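Local coordinates for protein SnoN,Epimerase SnoN (PDB 5EP9) that binds iron and 2-oxoglutarate and probably acts as a non-heme iron epimerase in the biosynthesis of nogalamycin, at residues G50-G55 / P104-L109; L61-R66 / L92-M97; C172-P177 / R206-L211; G194-P199 / R222-A227; D259-T264 / D278-L283. One frame throughout, in Å; residues are numbered along the deposited sequence.

In the fold
Reading from the N terminus, interaction 1 brings the loop ahead of helix 54-70 to helix 104-114, closing a long loop of helices and strands. Interaction 2 falls within that loop, joining helix 54-70 to the start of helix 95-101. Interactions 3 and 4 follow and cross, their segments alternating along the chain. They meet through strands 173-175 and 225-227, neighbours in the four-stranded sheet, and each spans the 14-202 and 203-305 parts of the fusion construct. Interaction 5 closes a short loop near the C terminus, joining two loops after helix 256-259. It touches interaction 1 through A107 and L283, and interaction 2 through L92, which packs on R279 and P262.

Interaction 1 (G50-G55 / P104-L109); sequences GVLDAG and PRIAAL
An apolar contact, with an arginine at its margin, joins V51 in the loop before helix 54-70 to I106 and L109 of helix 104-114, within the 14-202 part of the fusion construct. V51 does the central touching with one methyl, CG2, which stands anti to its backbone N. V51 CG2 is 3.9 Å from L109 CD1, the two side chains sliding past each other in opposite directions. The same methyl lies 4.0 Å from I106 CG1, and here the side chains cross at about a right angle. Farther along, I106 CD1 approaches L52 CD2 at 4.4 Å; I106 chi2 of -177° places CD1 at the far end of an extended chain. Both segments rest on the large antiparallel sheet of this cupin-clan fold: I106 packs on A159 and V161, L109 on F218, and V51 on C216. The loop leads into helix 54-70 through a capping box, in which the D53 side chain caps a backbone N just beyond G55 while D53 N bonds to E56 OE1. At the margin, the extended R105 chain carries its guanidinium over the loop, and V51 CA lies 3.9 Å above the centre of its plane. R105 NH1 is 3.1 Å from G50 O, but the side chain is poorly ordered. G50 adopts a positive phi of 61°, which favours glycine, and its N bonds to D215 OD1.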
# COMPACT_ATOMS: atom_id res chain seq x y z
N GLY A 50 -0.45 16.47 0.77
CA GLY A 50 -0.64 17.16 -0.51
C GLY A 50 0.25 16.57 -1.60
O GLY A 50 0.86 17.25 -2.34
N VAL A 51 0.32 15.26 -1.63
CA VAL A 51 1.10 14.62 -2.67
C VAL A 51 0.35 14.73 -4.05
O VAL A 51 0.99 14.81 -5.08
CB VAL A 51 1.49 13.22 -2.23
CG1 VAL A 51 0.43 12.19 -2.53
CG2 VAL A 51 2.71 12.84 -2.94
N LEU A 52 -0.97 14.70 -4.02
CA LEU A 52 -1.81 14.98 -5.15
C LEU A 52 -2.45 16.33 -5.02
O LEU A 52 -2.82 16.76 -3.91
CB LEU A 52 -2.95 13.97 -5.25
CG LEU A 52 -2.60 12.51 -5.43
CD1 LEU A 52 -3.86 11.64 -5.54
CD2 LEU A 52 -1.70 12.30 -6.65
N ASP A 53 -2.55 17.05 -6.14
CA ASP A 53 -3.25 18.32 -6.09
C ASP A 53 -4.77 18.08 -6.11
O ASP A 53 -5.19 16.93 -6.25
CB ASP A 53 -2.70 19.30 -7.14
CG ASP A 53 -3.03 18.90 -8.57
OD1 ASP A 53 -4.08 18.28 -8.83
OD2 ASP A 53 -2.21 19.35 -9.43
N ALA A 54 -5.57 19.15 -6.07
CA ALA A 54 -7.03 18.99 -5.96
C ALA A 54 -7.64 18.36 -7.27
O ALA A 54 -8.56 17.54 -7.18
CB ALA A 54 -7.68 20.35 -5.70
N GLY A 55 -7.14 18.80 -8.42
CA GLY A 55 -7.60 18.22 -9.68
C GLY A 55 -7.31 16.71 -9.82
O GLY A 55 -8.14 15.93 -10.33
N PRO A 104 4.56 10.49 -10.88
CA PRO A 104 5.98 10.86 -10.73
C PRO A 104 6.42 11.29 -9.35
O PRO A 104 7.55 11.02 -8.97
CB PRO A 104 6.20 12.06 -11.75
CG PRO A 104 5.07 11.94 -12.72
CD PRO A 104 3.93 11.15 -12.03
N ARG A 105 5.60 12.04 -8.68
CA ARG A 105 5.94 12.51 -7.37
C ARG A 105 5.92 11.40 -6.32
O ARG A 105 6.79 11.33 -5.47
CB ARG A 105 5.01 13.66 -7.01
CG ARG A 105 5.47 14.33 -5.74
CD ARG A 105 4.93 15.73 -5.58
NE ARG A 105 5.06 15.99 -4.13
CZ ARG A 105 4.34 16.86 -3.43
NH1 ARG A 105 3.41 17.61 -4.04
NH2 ARG A 105 4.56 16.99 -2.11
N ILE A 106 4.90 10.57 -6.35
CA ILE A 106 4.80 9.43 -5.46
C ILE A 106 5.99 8.49 -5.66
O ILE A 106 6.64 8.00 -4.71
CB ILE A 106 3.48 8.70 -5.66
CG1 ILE A 106 2.35 9.60 -5.23
CG2 ILE A 106 3.46 7.39 -4.84
CD1 ILE A 106 0.97 9.02 -5.30
N ALA A 107 6.33 8.29 -6.95
CA ALA A 107 7.38 7.34 -7.34
C ALA A 107 8.69 7.86 -6.88
O ALA A 107 9.54 7.10 -6.35
CB ALA A 107 7.44 7.18 -8.85
N ALA A 108 8.92 9.14 -7.13
CA ALA A 108 10.18 9.74 -6.68
C ALA A 108 10.36 9.66 -5.11
O ALA A 108 11.47 9.42 -4.65
CB ALA A 108 10.37 11.15 -7.16
N LEU A 109 9.29 9.91 -4.37
CA LEU A 109 9.33 9.81 -2.95
C LEU A 109 9.65 8.38 -2.51
O LEU A 109 10.49 8.19 -1.70
CB LEU A 109 8.02 10.24 -2.34
CG LEU A 109 7.89 11.75 -2.32
CD1 LEU A 109 6.44 12.15 -2.06
CD2 LEU A 109 8.78 12.35 -1.23

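Interaction 2 (L61-R66 / L92-M97); sequences LAEARR and LGSDTM
The N-terminal cap of helix 95-101 is where S94 meets E63 of helix 54-70, all within the 14-202 part of the fusion construct. S94 OG donates to E63 OE2 at 2.6 Å, on the anti side of the carboxylate and 25° out of its plane. The same OG accepts from M97 N at 3.0 Å, nearly straight with an N-H...acceptor angle of 176°, and more weakly from T96 N. One hydroxyl therefore caps the helix and ties it to its neighbour.

The carboxylate is held from its own helix as well. R66 grips it side-on, NE bonding to E63 OE1 at 2.9 Å and NH2 forming a salt bridge to E63 OE2 at 2.8 Å. The S94 hydroxyl and R66 NH2 reach OE2 from opposite faces of the carboxylate plane, so the group's rotation is restrained by three donors. The bend at E63 chi2 (74°) turns CD out of line with the CB-CG stem and leaves that stem for packing. T96 CG2 lies 3.8 Å from E63 CB, the side chains crossing obliquely. M97 slides past E63 in the opposite direction and brings its CE methyl to 3.7 Å from E63 CG. That methyl also presses on the helix backbone, 3.4 Å from A64 N, and on A64 CB at 3.9 Å.

L67, one turn further along helix 54-70, extends the surface against S94 and M97, while A64 and M97 both pack on V125 of strand 118-128, setting the two helices together against the large sheet.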
# COMPACT_ATOMS: atom_id res chain seq x y z
N LEU A 61 -10.42 10.04 -7.78
CA LEU A 61 -11.59 9.70 -6.97
C LEU A 61 -12.71 9.21 -7.86
O LEU A 61 -13.32 8.21 -7.60
CB LEU A 61 -12.05 10.91 -6.15
CG LEU A 61 -13.38 10.71 -5.39
CD1 LEU A 61 -13.37 9.50 -4.43
CD2 LEU A 61 -13.69 12.00 -4.62
N ALA A 62 -12.96 9.93 -8.96
CA ALA A 62 -14.05 9.53 -9.84
C ALA A 62 -13.76 8.17 -10.37
O ALA A 62 -14.68 7.39 -10.63
CB ALA A 62 -14.29 10.52 -11.05
N GLU A 63 -12.53 7.96 -10.76
CA GLU A 63 -12.17 6.67 -11.40
C GLU A 63 -12.28 5.52 -10.29
O GLU A 63 -12.76 4.44 -10.58
CB GLU A 63 -10.79 6.72 -11.97
CG GLU A 63 -10.31 5.37 -12.50
CD GLU A 63 -10.94 4.93 -13.82
OE1 GLU A 63 -11.87 5.59 -14.32
OE2 GLU A 63 -10.51 3.87 -14.33
N ALA A 64 -11.86 5.82 -9.09
CA ALA A 64 -12.05 4.87 -7.95
C ALA A 64 -13.50 4.49 -7.79
O ALA A 64 -13.83 3.28 -7.76
CB ALA A 64 -11.52 5.39 -6.66
N ARG A 65 -14.36 5.50 -7.84
CA ARG A 65 -15.82 5.22 -7.70
C ARG A 65 -16.40 4.43 -8.85
O ARG A 65 -17.21 3.52 -8.64
CB ARG A 65 -16.64 6.50 -7.60
CG ARG A 65 -16.44 7.27 -6.29
CD ARG A 65 -17.42 8.44 -6.22
NE ARG A 65 -17.50 8.92 -4.86
CZ ARG A 65 -17.37 10.19 -4.41
NH1 ARG A 65 -17.25 11.25 -5.25
NH2 ARG A 65 -17.39 10.40 -3.09
N ARG A 66 -15.95 4.77 -10.04
CA ARG A 66 -16.40 4.09 -11.25
C ARG A 66 -16.03 2.61 -11.21
O ARG A 66 -16.82 1.77 -11.52
CB ARG A 66 -15.79 4.72 -12.53
CG ARG A 66 -16.40 4.21 -13.82
CD ARG A 66 -15.60 4.67 -15.05
NE ARG A 66 -14.23 4.09 -15.07
CZ ARG A 66 -13.93 2.87 -15.48
NH1 ARG A 66 -14.87 2.03 -15.84
NH2 ARG A 66 -12.66 2.49 -15.52
N LEU A 92 -4.10 -2.79 -13.89
CA LEU A 92 -4.10 -3.62 -15.11
C LEU A 92 -5.26 -3.30 -16.00
O LEU A 92 -5.11 -3.34 -17.17
CB LEU A 92 -4.12 -5.15 -14.83
CG LEU A 92 -2.96 -5.70 -13.96
CD1 LEU A 92 -3.12 -7.22 -13.72
CD2 LEU A 92 -1.60 -5.35 -14.61
N GLY A 93 -6.41 -3.01 -15.44
CA GLY A 93 -7.63 -2.66 -16.21
C GLY A 93 -7.93 -1.15 -16.37
O GLY A 93 -8.67 -0.77 -17.22
N SER A 94 -7.22 -0.30 -15.67
CA SER A 94 -7.46 1.12 -15.72
C SER A 94 -6.18 1.90 -15.92
O SER A 94 -5.33 1.93 -15.06
CB SER A 94 -8.07 1.54 -14.35
OG SER A 94 -8.07 2.96 -14.23
N ASP A 95 -6.06 2.50 -17.05
CA ASP A 95 -4.92 3.38 -17.29
C ASP A 95 -4.83 4.49 -16.11
O ASP A 95 -3.75 4.93 -15.79
CB ASP A 95 -5.03 4.04 -18.65
CG ASP A 95 -4.90 2.94 -19.80
OD1 ASP A 95 -4.38 1.85 -19.46
OD2 ASP A 95 -5.27 3.15 -20.98
N THR A 96 -5.98 5.01 -15.69
CA THR A 96 -6.05 6.14 -14.91
C THR A 96 -5.40 5.69 -13.50
O THR A 96 -4.47 6.30 -13.03
CB THR A 96 -7.50 6.64 -14.75
OG1 THR A 96 -7.93 7.22 -15.97
CG2 THR A 96 -7.58 7.72 -13.68
N MET A 97 -5.77 4.53 -13.04
CA MET A 97 -5.10 3.95 -11.97
C MET A 97 -3.61 3.60 -12.19
O MET A 97 -2.79 3.77 -11.26
CB MET A 97 -5.90 2.74 -11.37
CG MET A 97 -7.24 3.16 -10.78
SD MET A 97 -6.95 4.44 -9.52
CE MET A 97 -8.58 4.98 -9.21

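Interaction 3 (C172-P177 / R206-L211); sequences CMTFVP and RVTVPL. With ACT (acetate ion), chain G.
F175 and V207 bond to each other twice, as an antiparallel hydrogen-bonded pair: F175 N donates to V207 O at 2.9 Å with an N-H...acceptor angle of 163°, and V207 N donates back to F175 O. V209 N donates to M173 O at 2.9 Å, while a water bridges M173 N and V209 O. Between these lies the non-hydrogen-bonded pair T174 and T208, whose hydroxyls, OG1 to OG1, are hydrogen-bonded at 2.8 Å. T174 chi1 of -63° sets OG1 beside the backbone N, where it faces T208 OG1, and leaves CG2 anti to that N, facing R206 CB at 3.7 Å. Replacing T174 by alanine would probably leave the T208 hydroxyl without this mate and open a gap beside R206 CB. R206 NH1 donates to OXT of an acetate, probably from the crystallisation liquor, at 3.0 Å, while its NE and NH2 bond to M204 O and I202 O.

On the face of T174 and T208, C172 SG touches T208 CG2 at 3.4 Å. On the other face, V209 CG2 lies in the plane of the F175 ring, 3.9 Å from CD2 at its edge. P177 CG meets V207 CG2 at 3.8 Å, ring and valine crossing at about a right angle. Outward from here, Y45 stacks on F175 and also touches V207 and V209.

The pairing links the 14-202 and 203-305 parts of the fusion construct. Strand 207-209 is one edge of a four-stranded antiparallel sheet, paired with the inner strand 173-175, consistent with the smaller sheet of a cupin-type double-stranded beta-helix, with M173 lining the 2-oxoglutarate pocket.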
# COMPACT_ATOMS: atom_id res chain seq x y z
N CYS A 172 -8.94 5.87 9.47
CA CYS A 172 -7.56 6.11 9.12
C CYS A 172 -6.73 5.01 9.73
O CYS A 172 -7.20 4.23 10.57
CB CYS A 172 -7.05 7.51 9.55
SG CYS A 172 -6.80 7.67 11.33
N MET A 173 -5.47 5.02 9.36
CA MET A 173 -4.49 4.00 9.83
C MET A 173 -3.79 4.38 11.13
O MET A 173 -3.63 5.55 11.43
CB MET A 173 -3.47 3.66 8.74
CG MET A 173 -4.18 3.02 7.51
SD MET A 173 -3.19 1.78 6.63
CE MET A 173 -2.32 3.00 5.77
N THR A 174 -3.32 3.33 11.78
CA THR A 174 -2.43 3.39 12.95
C THR A 174 -1.20 2.57 12.66
O THR A 174 -1.31 1.48 12.10
CB THR A 174 -3.17 2.85 14.17
OG1 THR A 174 -4.29 3.71 14.41
CG2 THR A 174 -2.29 2.74 15.44
N PHE A 175 -0.04 3.09 13.05
CA PHE A 175 1.21 2.45 12.83
C PHE A 175 1.95 2.27 14.14
O PHE A 175 1.75 3.06 15.09
CB PHE A 175 2.11 3.31 11.91
CG PHE A 175 1.48 3.64 10.59
CD1 PHE A 175 1.61 2.82 9.51
CD2 PHE A 175 0.80 4.80 10.44
CE1 PHE A 175 1.03 3.16 8.24
CE2 PHE A 175 0.21 5.15 9.23
CZ PHE A 175 0.35 4.31 8.12
N VAL A 176 2.79 1.24 14.25
CA VAL A 176 3.62 1.06 15.51
C VAL A 176 5.03 1.44 15.18
O VAL A 176 5.72 0.70 14.48
CB VAL A 176 3.60 -0.37 15.98
CG1 VAL A 176 4.41 -0.50 17.24
CG2 VAL A 176 2.18 -0.84 16.26
N PRO A 177 5.47 2.62 15.61
CA PRO A 177 6.73 3.11 15.08
C PRO A 177 7.85 2.23 15.55
O PRO A 177 7.84 1.79 16.73
CB PRO A 177 6.87 4.56 15.62
CG PRO A 177 5.72 4.76 16.49
CD PRO A 177 4.68 3.72 16.21
N ARG A 206 1.60 3.58 19.74
CA ARG A 206 0.95 3.53 18.45
C ARG A 206 0.49 4.87 18.00
O ARG A 206 0.01 5.61 18.79
CB ARG A 206 -0.27 2.63 18.54
CG ARG A 206 0.13 1.17 18.85
CD ARG A 206 -0.36 0.84 20.16
NE ARG A 206 0.10 -0.43 20.72
CZ ARG A 206 -0.61 -1.55 20.73
NH1 ARG A 206 -1.73 -1.71 20.01
NH2 ARG A 206 -0.17 -2.54 21.42
N VAL A 207 0.61 5.16 16.72
CA VAL A 207 0.36 6.46 16.18
C VAL A 207 -0.69 6.39 15.09
O VAL A 207 -0.53 5.72 14.12
CB VAL A 207 1.62 7.10 15.54
CG1 VAL A 207 1.30 8.52 15.03
CG2 VAL A 207 2.78 7.18 16.54
N THR A 208 -1.79 7.04 15.36
CA THR A 208 -2.93 7.11 14.51
C THR A 208 -2.77 8.38 13.70
O THR A 208 -2.57 9.47 14.21
CB THR A 208 -4.23 7.12 15.37
OG1 THR A 208 -4.26 5.90 16.08
CG2 THR A 208 -5.46 7.22 14.45
N VAL A 209 -2.94 8.22 12.39
CA VAL A 209 -2.63 9.27 11.41
C VAL A 209 -3.80 9.62 10.54
O VAL A 209 -3.92 9.11 9.43
CB VAL A 209 -1.48 8.81 10.52
CG1 VAL A 209 -1.00 9.93 9.55
CG2 VAL A 209 -0.31 8.40 11.41
N PRO A 210 -4.58 10.55 10.97
CA PRO A 210 -5.61 11.05 10.04
C PRO A 210 -4.98 11.79 8.84
O PRO A 210 -3.91 12.38 8.97
CB PRO A 210 -6.46 11.94 10.89
CG PRO A 210 -5.64 12.25 12.06
CD PRO A 210 -4.64 11.23 12.26
N LEU A 211 -5.69 11.74 7.74
CA LEU A 211 -5.17 12.27 6.45
C LEU A 211 -6.23 13.12 5.80
O LEU A 211 -7.37 12.70 5.71
CB LEU A 211 -4.87 11.10 5.48
CG LEU A 211 -3.82 10.13 5.88
CD1 LEU A 211 -3.68 9.09 4.79
CD2 LEU A 211 -2.49 10.86 6.06
C ACT G . -2.67 -0.71 16.41
O ACT G . -3.83 -0.95 16.06
OXT ACT G . -2.45 -0.18 17.53
CH3 ACT G . -1.57 -1.05 15.46
O HOH W 1 -4.09 6.92 7.73

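Interaction 4 (G194-P199 / R222-A227); sequences GAFTRP and RTVHSA. With FE (Fe (III) ion), chain F; AKG (2-oxoglutaric acid), chain E; ACT (acetate ion), chain G.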
# COMPACT_ATOMS: atom_id res chain seq x y z
N GLY A 194 1.62 -12.55 12.79
CA GLY A 194 2.32 -12.37 14.08
C GLY A 194 2.56 -10.96 14.66
O GLY A 194 3.47 -10.77 15.48
N ALA A 195 1.69 -10.00 14.32
CA ALA A 195 1.64 -8.73 15.03
C ALA A 195 1.35 -8.90 16.53
O ALA A 195 0.46 -9.65 16.97
CB ALA A 195 0.61 -7.81 14.46
N PHE A 196 2.09 -8.11 17.30
CA PHE A 196 2.00 -8.08 18.80
C PHE A 196 2.35 -9.37 19.46
O PHE A 196 1.87 -9.62 20.51
CB PHE A 196 0.65 -7.49 19.30
CG PHE A 196 0.43 -6.08 18.84
CD1 PHE A 196 1.33 -5.08 19.19
CD2 PHE A 196 -0.62 -5.75 18.01
CE1 PHE A 196 1.16 -3.78 18.73
CE2 PHE A 196 -0.79 -4.44 17.56
CZ PHE A 196 0.11 -3.46 17.90
N THR A 197 3.20 -10.19 18.83
CA THR A 197 3.68 -11.50 19.45
C THR A 197 5.12 -11.44 19.94
O THR A 197 5.53 -12.26 20.61
CB THR A 197 3.60 -12.70 18.45
OG1 THR A 197 4.46 -12.48 17.28
CG2 THR A 197 2.12 -12.97 17.98
N ARG A 198 5.91 -10.47 19.56
CA ARG A 198 7.28 -10.39 19.99
C ARG A 198 7.37 -9.75 21.37
O ARG A 198 6.46 -9.04 21.79
CB ARG A 198 8.08 -9.63 18.97
CG ARG A 198 8.16 -10.49 17.75
CD ARG A 198 8.33 -9.70 16.53
NE ARG A 198 7.15 -8.94 16.14
CZ ARG A 198 7.08 -8.25 15.01
NH1 ARG A 198 8.09 -8.32 14.12
NH2 ARG A 198 6.00 -7.52 14.73
N PRO A 199 8.43 -10.09 22.12
CA PRO A 199 8.44 -9.66 23.54
C PRO A 199 8.60 -8.15 23.64
O PRO A 199 9.28 -7.53 22.82
CB PRO A 199 9.62 -10.45 24.14
CG PRO A 199 10.24 -11.25 22.98
CD PRO A 199 9.66 -10.79 21.71
N ARG A 222 7.52 -4.33 6.92
CA ARG A 222 7.62 -4.89 8.28
C ARG A 222 6.94 -4.04 9.38
O ARG A 222 6.87 -4.45 10.53
CB ARG A 222 9.08 -5.24 8.65
CG ARG A 222 9.67 -6.43 7.83
CD ARG A 222 10.95 -7.10 8.31
NE ARG A 222 10.90 -7.61 9.68
CZ ARG A 222 10.71 -8.86 9.99
NH1 ARG A 222 10.57 -9.80 9.06
NH2 ARG A 222 10.68 -9.17 11.28
N THR A 223 6.40 -2.86 9.00
CA THR A 223 5.74 -2.01 10.00
C THR A 223 4.36 -2.54 10.35
O THR A 223 3.56 -2.78 9.46
CB THR A 223 5.63 -0.62 9.51
OG1 THR A 223 6.95 -0.12 9.26
CG2 THR A 223 4.91 0.29 10.51
N VAL A 224 4.08 -2.72 11.63
CA VAL A 224 2.77 -3.14 12.06
C VAL A 224 1.81 -1.95 11.93
O VAL A 224 2.13 -0.84 12.32
CB VAL A 224 2.78 -3.63 13.54
CG1 VAL A 224 1.37 -3.94 14.01
CG2 VAL A 224 3.64 -4.86 13.68
N HIS A 225 0.66 -2.22 11.32
CA HIS A 225 -0.33 -1.23 11.06
C HIS A 225 -1.70 -1.84 11.08
O HIS A 225 -1.91 -3.03 10.94
CB HIS A 225 -0.11 -0.48 9.74
CG HIS A 225 -0.05 -1.38 8.52
ND1 HIS A 225 1.01 -2.20 8.30
CD2 HIS A 225 -0.93 -1.62 7.54
CE1 HIS A 225 0.76 -2.94 7.23
NE2 HIS A 225 -0.37 -2.55 6.70
N SER A 226 -2.65 -0.97 11.34
CA SER A 226 -4.06 -1.33 11.39
C SER A 226 -4.89 -0.15 10.92
O SER A 226 -4.35 0.91 10.61
CB SER A 226 -4.44 -1.66 12.86
OG SER A 226 -4.44 -0.51 13.64
N ALA A 227 -6.20 -0.27 10.98
CA ALA A 227 -7.06 0.82 10.63
C ALA A 227 -8.36 0.68 11.32
O ALA A 227 -8.86 -0.46 11.57
CB ALA A 227 -7.30 0.90 9.08
FE FE F . -1.32 -3.76 5.23
C1 AKG E . -1.97 -1.65 3.66
O1 AKG E . -0.94 -2.37 3.73
O2 AKG E . -2.06 -0.68 2.87
C2 AKG E . -3.11 -1.91 4.57
O5 AKG E . -3.03 -2.86 5.38
C3 AKG E . -4.35 -0.99 4.45
C4 AKG E . -5.43 -1.16 5.51
C5 AKG E . -6.65 -0.28 5.37
O3 AKG E . -6.68 0.58 4.46
O4 AKG E . -7.64 -0.46 6.13
C ACT G . -2.67 -0.71 16.41
O ACT G . -3.83 -0.95 16.06
OXT ACT G . -2.45 -0.18 17.53
CH3 ACT G . -1.57 -1.05 15.46
O HOH W 2 7.11 -6.50 12.16
O HOH W 3 -2.36 -4.86 3.80
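V224 carries the apolar side of this contact between the 14-202 and 203-305 parts of the fusion construct. Its CG1, anti to the backbone N (chi1 175°), lies 4.0 Å from A195 CB. F196, in the type II turn from G194 to T197, lays its ring tip, CZ, against V224 CG1 at 4.1 Å. An alanine in place of F196 would probably open a gap beside V224 CG1 and take away packing on P141 and R206.

The charged groups are two arginines. V224 CG2 sits in the plane of the R198 guanidinium, at its edge, 3.7 Å from NH2. In one of two R222 conformers, R198 NH1 comes within 3.9 Å of R222 NH2; E201 and D184 form salt bridges to R198 and R222 respectively, which would ease the repulsion. A water accepts from R198 NH1 and donates to R222 O.

H225 points away from the 194-199 loop, and NE2 binds iron at 2.1 Å while ND1 donates to T223 O at 2.9 Å, in the ring plane, fixing the ring's rotation. With H142 and D144 it forms the facial triad, two histidines and one carboxylate, of 2-oxoglutarate-dependent non-heme iron enzymes, and 2-oxoglutarate chelates the same iron through O1 and O5.

Interaction 5 (D259-T264 / D278-L283); sequences DDLPGT and DRFPLL
G263 and R279 bring the two irregular segments closest, CA to CA 6.9 Å, with G263 turning at a positive phi of 73°. Both segments belong to the 203-305 part of the fusion construct. R279 reaches across and grips one carbonyl with two nitrogens, NE and NH2 each donating to P262 O at 2.8 Å. The oxygen lies in the guanidinium plane, and both donors lie in the carbonyl plane, so the two flat groups are nearly coplanar. Each bond is bent, with N-H...acceptor angles near 145°, as expected when two N-H groups share one acceptor. The bend at R279 chi2 (51°) turns CD out of the line of CB and CG. A CB on G263 would come tight against R279 NE, and the positive phi also favours glycine.

R279 CG, 3.4 Å from G263 O, lies over one face of the F280 ring, 3.6 Å above its plane and offset toward the rim. F280 CZ meets T264 CG2 at 3.8 Å and L261 CD1 at 4.0 Å. T264 OG1 donates to L261 O at 2.8 Å. F280 and L261 both pack on F121 of strand 118-128 in the large sheet.

Because a neutral carbonyl takes an N-H from NE and one from NH2, and D89 offers only a long, weak ion pair, the arginine works mainly as a hydrogen-bond clamp, probably polarising the P262 carbonyl.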
# COMPACT_ATOMS: atom_id res chain seq x y z
N ASP A 259 -0.07 -16.15 -4.24
CA ASP A 259 0.98 -16.55 -5.20
C ASP A 259 0.57 -16.37 -6.66
O ASP A 259 1.42 -16.29 -7.50
CB ASP A 259 1.42 -17.97 -4.90
CG ASP A 259 2.14 -18.06 -3.55
OD1 ASP A 259 2.41 -17.00 -2.95
OD2 ASP A 259 2.45 -19.16 -3.09
N ASP A 260 -0.73 -16.33 -6.90
CA ASP A 260 -1.32 -16.33 -8.26
C ASP A 260 -1.39 -14.91 -8.74
O ASP A 260 -2.18 -14.15 -8.26
CB ASP A 260 -2.71 -16.95 -8.22
CG ASP A 260 -3.37 -17.02 -9.56
OD1 ASP A 260 -2.73 -17.42 -10.55
OD2 ASP A 260 -4.60 -16.71 -9.63
N LEU A 261 -0.48 -14.51 -9.59
CA LEU A 261 -0.36 -13.12 -9.98
C LEU A 261 -1.04 -13.03 -11.33
O LEU A 261 -0.59 -13.64 -12.31
CB LEU A 261 1.08 -12.69 -10.09
CG LEU A 261 1.89 -12.85 -8.84
CD1 LEU A 261 3.32 -12.33 -9.04
CD2 LEU A 261 1.23 -12.12 -7.69
N PRO A 262 -2.10 -12.23 -11.43
CA PRO A 262 -2.73 -12.05 -12.74
C PRO A 262 -1.85 -11.19 -13.67
O PRO A 262 -0.97 -10.44 -13.23
CB PRO A 262 -4.02 -11.30 -12.41
CG PRO A 262 -3.72 -10.59 -11.18
CD PRO A 262 -2.76 -11.43 -10.38
N GLY A 263 -2.09 -11.40 -14.95
CA GLY A 263 -1.43 -10.64 -16.04
C GLY A 263 0.02 -11.00 -16.25
O GLY A 263 0.79 -10.15 -16.68
N THR A 264 0.41 -12.23 -15.91
CA THR A 264 1.81 -12.69 -15.97
C THR A 264 1.99 -13.86 -16.89
O THR A 264 2.93 -14.61 -16.70
CB THR A 264 2.38 -13.10 -14.59
OG1 THR A 264 1.57 -14.11 -13.96
CG2 THR A 264 2.44 -11.90 -13.65
N ASP A 278 6.60 -4.36 -18.44
CA ASP A 278 5.32 -3.61 -18.30
C ASP A 278 4.41 -4.04 -17.21
O ASP A 278 3.71 -3.23 -16.66
CB ASP A 278 4.45 -3.77 -19.61
CG ASP A 278 4.93 -2.88 -20.74
OD1 ASP A 278 5.71 -1.95 -20.40
OD2 ASP A 278 4.55 -3.09 -21.94
N ARG A 279 4.40 -5.31 -16.92
CA ARG A 279 3.58 -5.84 -15.83
C ARG A 279 4.08 -5.41 -14.41
O ARG A 279 3.35 -5.32 -13.47
CB ARG A 279 3.53 -7.36 -15.95
CG ARG A 279 2.76 -8.05 -14.84
CD ARG A 279 1.37 -7.45 -14.61
NE ARG A 279 0.71 -8.18 -13.56
CZ ARG A 279 0.82 -7.93 -12.25
NH1 ARG A 279 1.53 -6.89 -11.80
NH2 ARG A 279 0.19 -8.74 -11.37
N PHE A 280 5.38 -5.15 -14.31
CA PHE A 280 6.08 -4.79 -13.03
C PHE A 280 7.02 -3.65 -13.26
O PHE A 280 8.23 -3.79 -13.17
CB PHE A 280 6.85 -5.96 -12.45
CG PHE A 280 6.00 -7.17 -12.19
CD1 PHE A 280 5.12 -7.18 -11.14
CD2 PHE A 280 6.12 -8.33 -12.97
CE1 PHE A 280 4.34 -8.31 -10.86
CE2 PHE A 280 5.34 -9.45 -12.71
CZ PHE A 280 4.45 -9.44 -11.64
N PRO A 281 6.46 -2.49 -13.65
CA PRO A 281 7.31 -1.50 -14.32
C PRO A 281 8.26 -0.83 -13.37
O PRO A 281 7.87 -0.45 -12.25
CB PRO A 281 6.29 -0.50 -14.93
CG PRO A 281 5.12 -0.62 -13.98
CD PRO A 281 5.05 -2.09 -13.71
N LEU A 282 9.43 -0.53 -13.88
CA LEU A 282 10.32 0.40 -13.25
C LEU A 282 9.60 1.74 -13.01
O LEU A 282 8.93 2.24 -13.87
CB LEU A 282 11.55 0.62 -14.09
CG LEU A 282 12.52 -0.58 -14.24
CD1 LEU A 282 13.47 -0.37 -15.40
CD2 LEU A 282 13.24 -0.82 -12.91
N LEU A 283 9.76 2.33 -11.82
CA LEU A 283 9.21 3.65 -11.56
C LEU A 283 9.97 4.77 -12.20
O LEU A 283 9.47 5.85 -12.32
CB LEU A 283 9.14 3.93 -10.05
CG LEU A 283 8.38 2.96 -9.20
CD1 LEU A 283 8.19 3.51 -7.81
CD2 LEU A 283 7.05 2.51 -9.78